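Local coordinates for 3'-5' exonuclease crn-4 (Caenorhabditis elegans, PDB 5DK5), which degrades RNA and DNA from the 3' end as a metal-dependent DEDDh exonuclease and takes part in apoptotic DNA degradation, at residues Cys16-Thr29 against Glu40-Pro52. Numbering follows the deposited sequence.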
loop_
_atom_site.group_PDB
_atom_site.type_symbol
_atom_site.label_atom_id
_atom_site.label_comp_id
_atom_site.label_asym_id
_atom_site.label_seq_id
_atom_site.Cartn_x
_atom_site.Cartn_y
_atom_site.Cartn_z
ATOM N N CYS B 16 -4.511 3.931 42.544
ATOM C CA CYS B 16 -5.238 4.048 41.282
ATOM C C CYS B 16 -6.748 4.013 41.524
ATOM O O CYS B 16 -7.239 3.131 42.225
ATOM C CB CYS B 16 -4.829 2.926 40.329
ATOM S SG CYS B 16 -5.685 2.957 38.734
ATOM N N PRO B 17 -7.493 4.968 40.938
ATOM C CA PRO B 17 -8.935 5.035 41.203
ATOM C C PRO B 17 -9.763 4.029 40.399
ATOM O O PRO B 17 -10.983 3.993 40.555
ATOM C CB PRO B 17 -9.286 6.465 40.799
ATOM C CG PRO B 17 -8.349 6.762 39.687
ATOM C CD PRO B 17 -7.061 6.044 40.024
ATOM N N PHE B 18 -9.109 3.237 39.554
ATOM C CA PHE B 18 -9.790 2.228 38.744
ATOM C C PHE B 18 -9.504 0.829 39.281
ATOM O O PHE B 18 -8.378 0.527 39.670
ATOM C CB PHE B 18 -9.352 2.325 37.280
ATOM C CG PHE B 18 -9.604 3.669 36.660
ATOM C CD1 PHE B 18 -10.829 3.963 36.089
ATOM C CD2 PHE B 18 -8.614 4.637 36.646
ATOM C CE1 PHE B 18 -11.065 5.199 35.518
ATOM C CE2 PHE B 18 -8.844 5.874 36.075
ATOM C CZ PHE B 18 -10.070 6.155 35.511
ATOM N N ASP B 19 -10.528 -0.018 39.304
ATOM C CA ASP B 19 -10.356 -1.411 39.707
ATOM C C ASP B 19 -9.835 -2.261 38.548
ATOM O O ASP B 19 -9.315 -3.357 38.758
ATOM C CB ASP B 19 -11.675 -1.986 40.227
ATOM C CG ASP B 19 -11.904 -1.685 41.697
ATOM O OD1 ASP B 19 -11.449 -0.622 42.172
ATOM O OD2 ASP B 19 -12.537 -2.516 42.383
ATOM N N THR B 20 -9.979 -1.746 37.330
ATOM C CA THR B 20 -9.541 -2.455 36.131
ATOM C C THR B 20 -8.819 -1.517 35.168
ATOM O O THR B 20 -9.285 -0.412 34.894
ATOM C CB THR B 20 -10.729 -3.103 35.392
ATOM O OG1 THR B 20 -11.461 -3.938 36.295
ATOM C CG2 THR B 20 -10.244 -3.940 34.212
ATOM N N LEU B 21 -7.676 -1.975 34.665
ATOM C CA LEU B 21 -6.926 -1.252 33.644
ATOM C C LEU B 21 -6.702 -2.141 32.424
ATOM O O LEU B 21 -6.169 -3.245 32.534
ATOM C CB LEU B 21 -5.584 -0.769 34.196
ATOM C CG LEU B 21 -5.643 0.265 35.323
ATOM C CD1 LEU B 21 -4.246 0.553 35.841
ATOM C CD2 LEU B 21 -6.316 1.548 34.852
ATOM N N LEU B 22 -7.115 -1.645 31.262
ATOM C CA LEU B 22 -6.981 -2.384 30.014
ATOM C C LEU B 22 -5.804 -1.853 29.213
ATOM O O LEU B 22 -5.855 -0.749 28.681
ATOM C CB LEU B 22 -8.265 -2.281 29.189
ATOM C CG LEU B 22 -9.550 -2.755 29.870
ATOM C CD1 LEU B 22 -10.740 -2.562 28.943
ATOM C CD2 LEU B 22 -9.440 -4.212 30.305
ATOM N N ILE B 23 -4.740 -2.642 29.129
ATOM C CA ILE B 23 -3.573 -2.246 28.356
ATOM C C ILE B 23 -3.883 -2.428 26.871
ATOM O O ILE B 23 -3.994 -3.553 26.389
ATOM C CB ILE B 23 -2.325 -3.058 28.745
ATOM C CG1 ILE B 23 -1.927 -2.774 30.195
ATOM C CG2 ILE B 23 -1.153 -2.725 27.826
ATOM C CD1 ILE B 23 -2.653 -3.623 31.221
ATOM N N LEU B 24 -4.019 -1.313 26.160
ATOM C CA LEU B 24 -4.462 -1.321 24.768
ATOM C C LEU B 24 -3.306 -1.093 23.798
ATOM O O LEU B 24 -2.374 -0.347 24.096
ATOM C CB LEU B 24 -5.540 -0.252 24.567
ATOM C CG LEU B 24 -6.046 -0.012 23.144
ATOM C CD1 LEU B 24 -7.520 0.357 23.179
ATOM C CD2 LEU B 24 -5.252 1.088 22.454
ATOM N N ASP B 25 -3.381 -1.732 22.632
ATOM C CA ASP B 25 -2.353 -1.583 21.607
ATOM C C ASP B 25 -2.908 -1.772 20.198
ATOM O O ASP B 25 -3.542 -2.784 19.899
ATOM C CB ASP B 25 -1.221 -2.581 21.835
ATOM C CG ASP B 25 -0.104 -2.429 20.823
ATOM O OD1 ASP B 25 -0.219 -2.983 19.710
ATOM O OD2 ASP B 25 0.891 -1.750 21.141
ATOM N N PHE B 26 -2.652 -0.788 19.341
ATOM C CA PHE B 26 -3.000 -0.872 17.929
ATOM C C PHE B 26 -1.744 -1.005 17.078
ATOM O O PHE B 26 -0.725 -0.373 17.353
ATOM C CB PHE B 26 -3.787 0.362 17.474
ATOM C CG PHE B 26 -5.193 0.428 18.001
ATOM C CD1 PHE B 26 -6.086 -0.606 17.775
ATOM C CD2 PHE B 26 -5.631 1.544 18.694
ATOM C CE1 PHE B 26 -7.383 -0.534 18.247
ATOM C CE2 PHE B 26 -6.925 1.621 19.169
ATOM C CZ PHE B 26 -7.803 0.579 18.945
ATOM N N GLU B 27 -1.826 -1.847 16.056
ATOM C CA GLU B 27 -0.837 -1.868 14.986
ATOM C C GLU B 27 -1.550 -1.489 13.700
ATOM O O GLU B 27 -2.713 -1.847 13.507
ATOM C CB GLU B 27 -0.174 -3.239 14.868
ATOM C CG GLU B 27 0.530 -3.685 16.141
ATOM C CD GLU B 27 1.657 -2.754 16.557
ATOM O OE1 GLU B 27 2.320 -2.183 15.665
ATOM O OE2 GLU B 27 1.874 -2.592 17.778
ATOM N N THR B 28 -0.856 -0.756 12.833
ATOM C CA THR B 28 -1.472 -0.212 11.628
ATOM C C THR B 28 -0.681 -0.534 10.368
ATOM O O THR B 28 0.467 -0.972 10.428
ATOM C CB THR B 28 -1.616 1.327 11.712
ATOM O OG1 THR B 28 -0.328 1.944 11.571
ATOM C CG2 THR B 28 -2.242 1.751 13.039
ATOM N N THR B 29 -1.316 -0.309 9.223
ATOM C CA THR B 29 -0.601 -0.281 7.960
ATOM C C THR B 29 0.376 0.881 8.013
ATOM O O THR B 29 0.163 1.841 8.755
ATOM C CB THR B 29 -1.548 -0.116 6.765
ATOM O OG1 THR B 29 -2.354 1.055 6.956
ATOM C CG2 THR B 29 -2.449 -1.332 6.622
ATOM N N GLU B 40 -4.300 2.461 8.731
ATOM C CA GLU B 40 -5.470 1.677 9.116
ATOM C C GLU B 40 -5.078 0.606 10.124
ATOM O O GLU B 40 -4.050 -0.046 9.966
ATOM C CB GLU B 40 -6.108 1.015 7.898
ATOM C CG GLU B 40 -6.622 1.975 6.852
ATOM C CD GLU B 40 -7.072 1.255 5.599
ATOM O OE1 GLU B 40 -6.203 0.889 4.779
ATOM O OE2 GLU B 40 -8.293 1.042 5.441
ATOM N N VAL B 41 -5.907 0.419 11.145
ATOM C CA VAL B 41 -5.680 -0.619 12.144
ATOM C C VAL B 41 -5.705 -2.003 11.501
ATOM O O VAL B 41 -6.621 -2.320 10.741
ATOM C CB VAL B 41 -6.740 -0.561 13.263
ATOM C CG1 VAL B 41 -6.548 -1.703 14.258
ATOM C CG2 VAL B 41 -6.684 0.776 13.979
ATOM N N ILE B 42 -4.702 -2.821 11.813
ATOM C CA ILE B 42 -4.632 -4.189 11.301
ATOM C C ILE B 42 -4.504 -5.213 12.430
ATOM O O ILE B 42 -4.630 -6.416 12.198
ATOM C CB ILE B 42 -3.458 -4.367 10.316
ATOM C CG1 ILE B 42 -2.144 -3.906 10.950
ATOM C CG2 ILE B 42 -3.733 -3.586 9.033
ATOM C CD1 ILE B 42 -0.931 -4.137 10.069
ATOM N N GLN B 43 -4.254 -4.739 13.647
ATOM C CA GLN B 43 -4.328 -5.600 14.822
ATOM C C GLN B 43 -4.826 -4.825 16.039
ATOM O O GLN B 43 -4.436 -3.679 16.268
ATOM C CB GLN B 43 -2.973 -6.241 15.121
ATOM C CG GLN B 43 -3.047 -7.306 16.208
ATOM C CD GLN B 43 -1.781 -8.132 16.319
ATOM O OE1 GLN B 43 -0.757 -7.812 15.713
ATOM N NE2 GLN B 43 -1.846 -9.205 17.099
ATOM N N PHE B 44 -5.692 -5.478 16.808
ATOM C CA PHE B 44 -6.386 -4.874 17.938
ATOM C C PHE B 44 -6.154 -5.749 19.169
ATOM O O PHE B 44 -6.760 -6.814 19.293
ATOM C CB PHE B 44 -7.881 -4.747 17.612
ATOM C CG PHE B 44 -8.641 -3.796 18.498
ATOM C CD1 PHE B 44 -8.190 -3.464 19.765
ATOM C CD2 PHE B 44 -9.830 -3.238 18.053
ATOM C CE1 PHE B 44 -8.907 -2.593 20.566
ATOM C CE2 PHE B 44 -10.549 -2.367 18.849
ATOM C CZ PHE B 44 -10.089 -2.045 20.105
ATOM N N ALA B 45 -5.283 -5.301 20.073
ATOM C CA ALA B 45 -4.851 -6.123 21.204
ATOM C C ALA B 45 -5.085 -5.441 22.550
ATOM O O ALA B 45 -4.717 -4.282 22.746
ATOM C CB ALA B 45 -3.381 -6.485 21.055
ATOM N N ILE B 46 -5.695 -6.180 23.472
ATOM C CA ILE B 46 -5.937 -5.699 24.829
ATOM C C ILE B 46 -5.647 -6.803 25.844
ATOM O O ILE B 46 -5.937 -7.974 25.599
ATOM C CB ILE B 46 -7.393 -5.209 25.020
ATOM C CG1 ILE B 46 -7.719 -4.084 24.032
ATOM C CG2 ILE B 46 -7.615 -4.724 26.457
ATOM C CD1 ILE B 46 -9.177 -3.654 24.041
ATOM N N VAL B 47 -5.059 -6.418 26.974
ATOM C CA VAL B 47 -4.910 -7.310 28.118
ATOM C C VAL B 47 -5.342 -6.565 29.378
ATOM O O VAL B 47 -5.045 -5.381 29.546
ATOM C CB VAL B 47 -3.461 -7.826 28.275
ATOM C CG1 VAL B 47 -2.498 -6.680 28.547
ATOM C CG2 VAL B 47 -3.383 -8.867 29.386
ATOM N N ALA B 48 -6.050 -7.266 30.256
ATOM C CA ALA B 48 -6.613 -6.650 31.450
ATOM C C ALA B 48 -5.657 -6.758 32.634
ATOM O O ALA B 48 -4.954 -7.757 32.788
ATOM C CB ALA B 48 -7.945 -7.291 31.787
ATOM N N TYR B 49 -5.634 -5.716 33.459
ATOM C CA TYR B 49 -4.856 -5.717 34.694
ATOM C C TYR B 49 -5.762 -5.462 35.891
ATOM O O TYR B 49 -6.479 -4.464 35.940
ATOM C CB TYR B 49 -3.748 -4.666 34.639
ATOM C CG TYR B 49 -2.995 -4.516 35.940
ATOM C CD1 TYR B 49 -2.094 -5.486 36.360
ATOM C CD2 TYR B 49 -3.179 -3.402 36.746
ATOM C CE1 TYR B 49 -1.403 -5.353 37.550
ATOM C CE2 TYR B 49 -2.491 -3.260 37.935
ATOM C CZ TYR B 49 -1.605 -4.237 38.332
ATOM O OH TYR B 49 -0.919 -4.100 39.512
ATOM N N ASP B 50 -5.722 -6.382 36.851
ATOM C CA ASP B 50 -6.519 -6.277 38.067
ATOM C C ASP B 50 -5.763 -5.430 39.086
ATOM O O ASP B 50 -4.751 -5.864 39.637
ATOM C CB ASP B 50 -6.821 -7.673 38.619
ATOM C CG ASP B 50 -7.799 -7.653 39.784
ATOM O OD1 ASP B 50 -7.606 -6.859 40.725
ATOM O OD2 ASP B 50 -8.764 -8.445 39.761
ATOM N N VAL B 51 -6.255 -4.219 39.333
ATOM C CA VAL B 51 -5.534 -3.268 40.173
ATOM C C VAL B 51 -5.545 -3.666 41.653
ATOM O O VAL B 51 -4.485 -3.726 42.271
ATOM C CB VAL B 51 -6.099 -1.834 40.015
ATOM C CG1 VAL B 51 -5.443 -0.875 41.008
ATOM C CG2 VAL B 51 -5.899 -1.345 38.592
ATOM N N PRO B 52 -6.732 -3.935 42.230
ATOM C CA PRO B 52 -6.727 -4.304 43.653
ATOM C C PRO B 52 -5.914 -5.558 43.964
ATOM O O PRO B 52 -5.192 -5.585 44.960
ATOM C CB PRO B 52 -8.209 -4.547 43.959
ATOM C CG PRO B 52 -8.942 -3.783 42.935
ATOM C CD PRO B 52 -8.106 -3.843 41.704
HETATM O O HOH W 1 -3.819 2.076 4.941
#
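F26 and F44 pair across antiparallel strands 20-28 and 41-50, neighbours in the RNase H-like sheet of the DEDDh exonucleases. The rings meet edge-to-face, planes at 59°: F26 CE1 stands over the centre of the F44 ring, 3.4 Å from F44 CD1. F44 holds CG anti to its own N (chi1 -163°), whereas F26 turns CG beside its N, so the two rings lean together on one face of the sheet. V41 CG1 approaches F26 CD1 obliquely, and I129 of helix 124-136 also packs on F26. F44 also meets the rings of F102, in helix 95-109, and F62, the latter edge-to-face. A serine in place of F44 would probably leave the edge of F26 without its aromatic face and open a gap beside F102. On the same face L22 CD2 rests on A48 CB, 3.7 Å away. The other face carries I23, whose CB lies 3.6 Å from V47 CG1, and the magnesium ligands D25 and E27; the side chain of D25 reaches the bound magnesium ion, and that of E27 the bound MES. Paired backbone bonds join D25 with A45 and I23 with V47, setting the register of the strand that carries D25. The D19-P52 end is looser and more solvent-exposed: the carboxylate of D19 merely crosses the proline ring, CG to CG 3.8 Å. At the other end T29 OG1 accepts a hydrogen bond from E40 N, while the backbone N atoms of V69 and L70 bond E40 OE2 and that of N71 bonds OE1. Just inside this end lies a classic bulge: E27 O accepts from both I42 N, at 2.8 Å and almost straight (178°), and Q43 N, at 3.3 Å.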